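Long-range contacts in KLLA0C04147p (Kluyveromyces lactis, PDB 5H2D), which binds ergosterol through its oxysterol-binding (ORD) domain, the part in this chain, and probably transfers sterols between membranes: residues Ser71-Val76 / Leu125-Glu130; Arg139-Gln144 / Arg398-Glu403. All blocks are in the same frame, centred on the assembly; numbering follows the deposited sequence.

Contact 1 (Ser71-Val76 / Leu125-Glu130). With ERG (ergosterol), chain B.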
loop_
_atom_site.group_PDB
_atom_site.type_symbol
_atom_site.label_atom_id
_atom_site.label_comp_id
_atom_site.label_asym_id
_atom_site.label_seq_id
_atom_site.Cartn_x
_atom_site.Cartn_y
_atom_site.Cartn_z
ATOM N N SER A 71 1.056 -6.110 9.425
ATOM C CA SER A 71 0.006 -5.168 9.789
ATOM C C SER A 71 -0.679 -4.628 8.537
ATOM O O SER A 71 -0.083 -4.574 7.462
ATOM C CB SER A 71 0.602 -4.005 10.592
ATOM O OG SER A 71 -0.383 -3.057 10.986
ATOM N N LEU A 72 -1.948 -4.223 8.677
ATOM C CA LEU A 72 -2.540 -3.426 7.605
ATOM C C LEU A 72 -1.630 -2.249 7.232
ATOM O O LEU A 72 -1.518 -1.886 6.052
ATOM C CB LEU A 72 -3.937 -2.938 8.010
ATOM C CG LEU A 72 -5.092 -3.231 7.043
ATOM C CD1 LEU A 72 -4.893 -2.520 5.726
ATOM C CD2 LEU A 72 -5.242 -4.733 6.835
ATOM N N LEU A 73 -0.940 -1.659 8.222
ATOM C CA LEU A 73 -0.028 -0.549 7.938
ATOM C C LEU A 73 1.084 -0.963 6.987
ATOM O O LEU A 73 1.548 -0.152 6.178
ATOM C CB LEU A 73 0.594 -0.028 9.241
ATOM C CG LEU A 73 -0.352 0.474 10.322
ATOM C CD1 LEU A 73 0.427 1.066 11.511
ATOM C CD2 LEU A 73 -1.290 1.505 9.727
ATOM N N GLN A 74 1.537 -2.210 7.090
ATOM C CA GLN A 74 2.602 -2.707 6.236
ATOM C C GLN A 74 2.074 -3.196 4.893
ATOM O O GLN A 74 2.752 -3.026 3.877
ATOM C CB GLN A 74 3.361 -3.805 6.986
ATOM C CG GLN A 74 4.109 -3.225 8.202
ATOM C CD GLN A 74 4.557 -4.273 9.185
ATOM O OE1 GLN A 74 3.890 -5.284 9.379
ATOM N NE2 GLN A 74 5.697 -4.026 9.841
ATOM N N ARG A 75 0.856 -3.759 4.848
ATOM C CA ARG A 75 0.279 -4.093 3.548
ATOM C C ARG A 75 0.137 -2.856 2.681
ATOM O O ARG A 75 0.328 -2.923 1.460
ATOM C CB ARG A 75 -1.087 -4.764 3.717
ATOM C CG ARG A 75 -1.033 -6.116 4.395
ATOM C CD ARG A 75 -0.060 -7.086 3.720
ATOM N NE ARG A 75 -0.498 -7.474 2.379
ATOM C CZ ARG A 75 -1.270 -8.529 2.114
ATOM N NH1 ARG A 75 -1.667 -9.335 3.097
ATOM N NH2 ARG A 75 -1.615 -8.778 0.859
ATOM N N VAL A 76 -0.220 -1.718 3.282
ATOM C CA VAL A 76 -0.321 -0.483 2.508
ATOM C C VAL A 76 1.050 -0.035 2.010
ATOM O O VAL A 76 1.166 0.508 0.904
ATOM C CB VAL A 76 -1.016 0.602 3.345
ATOM C CG1 VAL A 76 -0.947 1.938 2.638
ATOM C CG2 VAL A 76 -2.482 0.202 3.604
ATOM N N LEU A 125 -5.104 1.603 17.626
ATOM C CA LEU A 125 -5.257 3.046 17.493
ATOM C C LEU A 125 -3.969 3.741 17.933
ATOM O O LEU A 125 -3.492 3.526 19.051
ATOM C CB LEU A 125 -6.448 3.522 18.325
ATOM C CG LEU A 125 -6.771 5.018 18.213
ATOM C CD1 LEU A 125 -7.143 5.443 16.782
ATOM C CD2 LEU A 125 -7.895 5.349 19.197
ATOM N N GLY A 126 -3.407 4.562 17.047
ATOM C CA GLY A 126 -2.159 5.230 17.337
ATOM C C GLY A 126 -0.930 4.449 16.930
ATOM O O GLY A 126 0.181 4.985 17.014
ATOM N N GLU A 127 -1.094 3.206 16.481
ATOM C CA GLU A 127 0.043 2.459 15.965
ATOM C C GLU A 127 0.622 3.187 14.757
ATOM O O GLU A 127 -0.102 3.822 13.985
ATOM C CB GLU A 127 -0.390 1.044 15.581
ATOM C CG GLU A 127 0.776 0.098 15.266
ATOM C CD GLU A 127 0.370 -1.366 15.099
ATOM O OE1 GLU A 127 1.113 -2.110 14.419
ATOM O OE2 GLU A 127 -0.661 -1.787 15.657
ATOM N N THR A 128 1.942 3.132 14.611
ATOM C CA THR A 128 2.616 3.767 13.497
ATOM C C THR A 128 3.509 2.761 12.788
ATOM O O THR A 128 3.841 1.708 13.327
ATOM C CB THR A 128 3.473 4.960 13.951
ATOM O OG1 THR A 128 4.428 4.507 14.930
ATOM C CG2 THR A 128 2.607 6.036 14.579
ATOM N N PHE A 129 3.896 3.097 11.562
ATOM C CA PHE A 129 4.896 2.290 10.881
ATOM C C PHE A 129 5.702 3.197 9.964
ATOM O O PHE A 129 5.136 3.946 9.166
ATOM C CB PHE A 129 4.263 1.122 10.096
ATOM C CG PHE A 129 5.267 0.340 9.260
ATOM C CD1 PHE A 129 6.261 -0.412 9.875
ATOM C CD2 PHE A 129 5.224 0.367 7.870
ATOM C CE1 PHE A 129 7.193 -1.103 9.121
ATOM C CE2 PHE A 129 6.155 -0.338 7.113
ATOM C CZ PHE A 129 7.139 -1.070 7.746
ATOM N N GLU A 130 7.022 3.148 10.107
ATOM C CA GLU A 130 7.920 3.889 9.236
ATOM C C GLU A 130 8.742 2.923 8.401
ATOM O O GLU A 130 9.002 1.787 8.814
ATOM C CB GLU A 130 8.863 4.775 10.045
ATOM C CG GLU A 130 9.717 3.984 11.020
ATOM C CD GLU A 130 10.955 4.764 11.464
ATOM O OE1 GLU A 130 12.031 4.520 10.876
ATOM O OE2 GLU A 130 10.819 5.625 12.371
HETATM C C1 ERG B . -4.835 -4.548 -1.293
HETATM C C2 ERG B . -3.818 -3.469 -1.660
HETATM C C3 ERG B . -4.142 -2.248 -0.840
HETATM C C4 ERG B . -4.054 -2.572 0.653
HETATM C C5 ERG B . -4.837 -3.720 1.013
HETATM C C6 ERG B . -5.410 -3.772 2.276
HETATM C C7 ERG B . -6.133 -4.883 2.739
HETATM C C8 ERG B . -6.299 -6.013 1.933
HETATM C C9 ERG B . -5.920 -5.917 0.562
HETATM C C10 ERG B . -4.817 -4.887 0.204
HETATM C C11 ERG B . -5.676 -7.318 -0.145
HETATM C C12 ERG B . -6.665 -8.399 0.302
HETATM C C13 ERG B . -6.626 -8.478 1.843
HETATM C C14 ERG B . -7.157 -7.111 2.330
HETATM C C15 ERG B . -7.342 -7.359 3.813
HETATM C C16 ERG B . -7.862 -8.824 3.890
HETATM C C17 ERG B . -7.714 -9.374 2.445
HETATM C C18 ERG B . -5.228 -8.840 2.392
HETATM C C19 ERG B . -3.454 -5.538 0.570
HETATM C C20 ERG B . -7.462 -10.898 2.506
HETATM C C21 ERG B . -7.217 -11.548 1.150
HETATM C C22 ERG B . -8.714 -11.503 3.126
HETATM C C23 ERG B . -8.657 -12.149 4.474
HETATM C C24 ERG B . -9.934 -12.719 5.091
HETATM C C25 ERG B . -9.596 -14.062 5.752
HETATM C C26 ERG B . -9.090 -15.020 4.668
HETATM C C27 ERG B . -10.820 -14.714 6.415
HETATM C C28 ERG B . -10.417 -11.703 6.109
HETATM O O1 ERG B . -3.227 -1.146 -1.177
#

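Contact 2 (Arg139-Gln144 / Arg398-Glu403)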
loop_
_atom_site.group_PDB
_atom_site.type_symbol
_atom_site.label_atom_id
_atom_site.label_comp_id
_atom_site.label_asym_id
_atom_site.label_seq_id
_atom_site.Cartn_x
_atom_site.Cartn_y
_atom_site.Cartn_z
ATOM N N ARG A 139 11.012 7.921 1.875
ATOM C CA ARG A 139 10.590 7.644 3.241
ATOM C C ARG A 139 9.081 7.476 3.238
ATOM O O ARG A 139 8.369 8.265 2.614
ATOM C CB ARG A 139 11.019 8.765 4.212
ATOM C CG ARG A 139 10.315 10.101 4.005
ATOM C CD ARG A 139 10.953 11.184 4.880
ATOM N NE ARG A 139 10.094 12.355 4.967
ATOM C CZ ARG A 139 10.422 13.484 5.579
ATOM N NH1 ARG A 139 11.621 13.615 6.141
ATOM N NH2 ARG A 139 9.559 14.487 5.621
ATOM N N PHE A 140 8.608 6.443 3.928
ATOM C CA PHE A 140 7.196 6.126 4.084
ATOM C C PHE A 140 6.832 6.201 5.558
ATOM O O PHE A 140 7.564 5.691 6.407
ATOM C CB PHE A 140 6.896 4.708 3.561
ATOM C CG PHE A 140 5.523 4.183 3.925
ATOM C CD1 PHE A 140 4.442 4.389 3.069
ATOM C CD2 PHE A 140 5.321 3.467 5.099
ATOM C CE1 PHE A 140 3.181 3.901 3.398
ATOM C CE2 PHE A 140 4.055 2.971 5.425
ATOM C CZ PHE A 140 2.998 3.188 4.565
ATOM N N PHE A 141 5.683 6.798 5.859
ATOM C CA PHE A 141 5.201 6.840 7.228
ATOM C C PHE A 141 3.691 6.670 7.237
ATOM O O PHE A 141 2.999 7.178 6.348
ATOM C CB PHE A 141 5.555 8.156 7.931
ATOM C CG PHE A 141 5.102 8.189 9.350
ATOM C CD1 PHE A 141 5.730 7.395 10.302
ATOM C CD2 PHE A 141 4.015 8.953 9.728
ATOM C CE1 PHE A 141 5.296 7.393 11.621
ATOM C CE2 PHE A 141 3.575 8.956 11.049
ATOM C CZ PHE A 141 4.223 8.172 11.990
ATOM N N THR A 142 3.182 5.972 8.251
ATOM C CA THR A 142 1.740 5.796 8.373
ATOM C C THR A 142 1.364 5.723 9.849
ATOM O O THR A 142 2.138 5.235 10.682
ATOM C CB THR A 142 1.263 4.538 7.607
ATOM O OG1 THR A 142 -0.157 4.413 7.708
ATOM C CG2 THR A 142 1.900 3.273 8.180
ATOM N N GLU A 143 0.169 6.236 10.163
ATOM C CA GLU A 143 -0.405 6.179 11.504
ATOM C C GLU A 143 -1.813 5.615 11.410
ATOM O O GLU A 143 -2.570 5.969 10.500
ATOM C CB GLU A 143 -0.461 7.567 12.166
ATOM C CG GLU A 143 -1.124 7.574 13.544
ATOM C CD GLU A 143 -1.129 8.959 14.206
ATOM O OE1 GLU A 143 -1.521 9.049 15.383
ATOM O OE2 GLU A 143 -0.737 9.943 13.554
ATOM N N GLN A 144 -2.173 4.749 12.360
ATOM C CA GLN A 144 -3.560 4.291 12.469
ATOM C C GLN A 144 -4.343 5.419 13.137
ATOM O O GLN A 144 -4.222 5.646 14.343
ATOM C CB GLN A 144 -3.634 2.982 13.247
ATOM C CG GLN A 144 -5.008 2.304 13.158
ATOM C CD GLN A 144 -5.289 1.704 11.791
ATOM O OE1 GLN A 144 -4.496 1.828 10.853
ATOM N NE2 GLN A 144 -6.454 1.043 11.672
ATOM N N ARG A 398 -1.645 11.785 16.442
ATOM C CA ARG A 398 -0.370 12.396 16.806
ATOM C C ARG A 398 0.331 13.072 15.637
ATOM O O ARG A 398 0.900 14.157 15.803
ATOM C CB ARG A 398 0.555 11.345 17.420
ATOM C CG ARG A 398 1.922 11.874 17.761
ATOM C CD ARG A 398 2.684 10.879 18.627
ATOM N NE ARG A 398 2.040 10.721 19.927
ATOM C CZ ARG A 398 1.623 9.568 20.437
ATOM N NH1 ARG A 398 1.784 8.434 19.765
ATOM N NH2 ARG A 398 1.049 9.552 21.631
ATOM N N TRP A 399 0.295 12.467 14.451
ATOM C CA TRP A 399 1.160 12.876 13.358
ATOM C C TRP A 399 0.407 13.368 12.139
ATOM O O TRP A 399 1.047 13.827 11.185
ATOM C CB TRP A 399 2.075 11.709 12.952
ATOM C CG TRP A 399 2.850 11.128 14.106
ATOM C CD1 TRP A 399 2.681 9.898 14.684
ATOM C CD2 TRP A 399 3.901 11.770 14.838
ATOM N NE1 TRP A 399 3.575 9.735 15.725
ATOM C CE2 TRP A 399 4.328 10.874 15.838
ATOM C CE3 TRP A 399 4.519 13.020 14.743
ATOM C CZ2 TRP A 399 5.352 11.191 16.737
ATOM C CZ3 TRP A 399 5.533 13.330 15.630
ATOM C CH2 TRP A 399 5.942 12.423 16.612
ATOM N N PHE A 400 -0.923 13.279 12.144
ATOM C CA PHE A 400 -1.785 13.732 11.058
ATOM C C PHE A 400 -2.949 14.510 11.653
ATOM O O PHE A 400 -3.335 14.304 12.808
ATOM C CB PHE A 400 -2.370 12.560 10.247
ATOM C CG PHE A 400 -1.352 11.753 9.488
ATOM C CD1 PHE A 400 -0.633 10.745 10.122
ATOM C CD2 PHE A 400 -1.173 11.948 8.122
ATOM C CE1 PHE A 400 0.309 9.985 9.403
ATOM C CE2 PHE A 400 -0.247 11.190 7.397
ATOM C CZ PHE A 400 0.492 10.202 8.047
ATOM N N LYS A 401 -3.519 15.399 10.839
ATOM C CA LYS A 401 -4.755 16.084 11.177
ATOM C C LYS A 401 -5.643 16.126 9.945
ATOM O O LYS A 401 -5.160 16.364 8.838
ATOM C CB LYS A 401 -4.502 17.517 11.684
ATOM C CG LYS A 401 -5.788 18.302 11.921
ATOM C CD LYS A 401 -5.613 19.430 12.928
ATOM C CE LYS A 401 -6.970 20.058 13.265
ATOM N NZ LYS A 401 -6.950 20.821 14.550
ATOM N N LYS A 402 -6.936 15.902 10.138
ATOM C CA LYS A 402 -7.852 15.943 9.008
ATOM C C LYS A 402 -8.022 17.382 8.541
ATOM O O LYS A 402 -8.297 18.280 9.346
ATOM C CB LYS A 402 -9.195 15.329 9.387
ATOM C CG LYS A 402 -10.155 15.160 8.200
ATOM C CD LYS A 402 -11.516 14.620 8.647
ATOM C CE LYS A 402 -11.481 13.121 8.907
ATOM N NZ LYS A 402 -11.486 12.345 7.634
ATOM N N GLU A 403 -7.831 17.599 7.244
ATOM C CA GLU A 403 -7.961 18.915 6.634
ATOM C C GLU A 403 -8.688 18.767 5.307
ATOM O O GLU A 403 -8.939 17.656 4.833
ATOM C CB GLU A 403 -6.593 19.570 6.427
ATOM C CG GLU A 403 -5.781 19.761 7.703
ATOM C CD GLU A 403 -6.293 20.906 8.558
ATOM O OE1 GLU A 403 -5.682 21.171 9.615
ATOM O OE2 GLU A 403 -7.303 21.541 8.181
#

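Contact 1 (Ser71-Val76 / Leu125-Glu130)
Leu73 and Gln74, in the first turn of the pocket-lining helix 72-77, pack against Phe129, near the start of strand 128-133, and Glu127 in the loop just before it. The helix opens with a capping box: the OG of Ser71, anti to its own backbone N (chi1 -179°), accepts from Leu73 N, and Ser71 N in return donates to Gln74 OE1 at 3.0 Å. That second bond holds the Gln74 amide, whose NE2 is also bonded to Asn338.

With its far end held, the Gln74 chain lies across the Phe129 ring. CG sits over the centre of one face, 3.6 Å from the ring centroid and 5° off the normal, a close CH-pi contact. The amide plane stands nearly upright to the ring, and NE2 comes to 3.4 Å from Phe129 CE1. Leu73 fills in beside the ring's root: its CB is 3.9 Å from Phe129 CB, while CD1 lies against the Glu127 backbone, 3.7 Å from Glu127 O. An alanine at Phe129 would probably open a gap under Gln74 CG and leave the amide side chain without its flat support.

Glu127 reaches out extended beside Leu73, its CG 3.9 Å from Leu73 CD1, and its carboxylate is taken up by Thr353 and Arg356. The same helix turn shows its other side to the sterol, where Leu72 CD1 is 3.7 Å from C6 of ergosterol and Arg75 adjoins C18 and C19. Helix 72-77 thus lies between ligand and strand 128-133, with Leu73 also resting on strands 138-146 and 151-157.

Contact 2 (Arg139-Gln144 / Arg398-Glu403)
Glu143 makes the polar part of this contact, a two-pronged grip on the backbone just ahead of strand 400-404. Its side chain runs out fully extended from strand 138-146, with CG anti to the backbone N, and spends one carboxylate oxygen on each of two successive N-H groups. OE1 accepts from Arg398 N at 2.9 Å through its syn lone pair, in a nearly straight bond of 172°. OE2 takes Trp399 N, also at 2.9 Å but more bent, from the syn side and 17° out of the carboxylate plane. Two bonds from neighbouring residues fix the rotation of the carboxylate. The guanidinium of Arg398 leads away from it, and its NE pairs with Glu431.

The aromatic part lies alongside. Phe141 turns its edge toward the face of the Trp399 five-membered ring, an offset edge-to-face pair with planes perpendicular and centroids 5.2 Å apart; Phe141 CZ makes the nearest approach, 3.6 Å from Trp399 CD1. Tyr419 extends the group, stacking on Phe141 and meeting Trp399 edge-to-face.

Apolar packing completes the contact. Phe400 and Phe141 slide past each other in opposite directions, with Phe141 CE2 3.8 Å from Phe400 CE1. The rim of Phe400 also meets Glu143: Glu143 CB touches Phe400 CD1 and CE1, and Glu143 OE2 lies at the ring edge, in its plane, 3.5 Å from Phe400 CD1.

No backbone bonds join the two strands; the axes of segments 139-144 and 400-403 cross at -78° and come no closer than 9.7 Å. This is face packing, in which the C-terminal hairpin 400-404/411-415 is laid over a strand of the large antiparallel sheet system of the ORD.

How the contacts relate
Both contacts are buried, and they meet on neighbouring strands: 128-133 and 138-146 pair antiparallel, with Phe129 N probably bonded to Thr142 O and Glu127 O to Gln144 N. Contact 1 lies on the inner side, nearer the sterol, where helix 72-77 is packed on the strands; contact 2 lies on the other side, beneath the C-terminal hairpin. The chemistry differs accordingly. Contact 1 has no hydrogen bond between its segments and relies on aliphatic and CH-pi packing, whereas contact 2 combines carboxylate-to-backbone bonds with aromatic clustering. Leu73 CD2 packs 3.4 Å from Gln144 OE1, so the helix of contact 1 also touches the strand of contact 2.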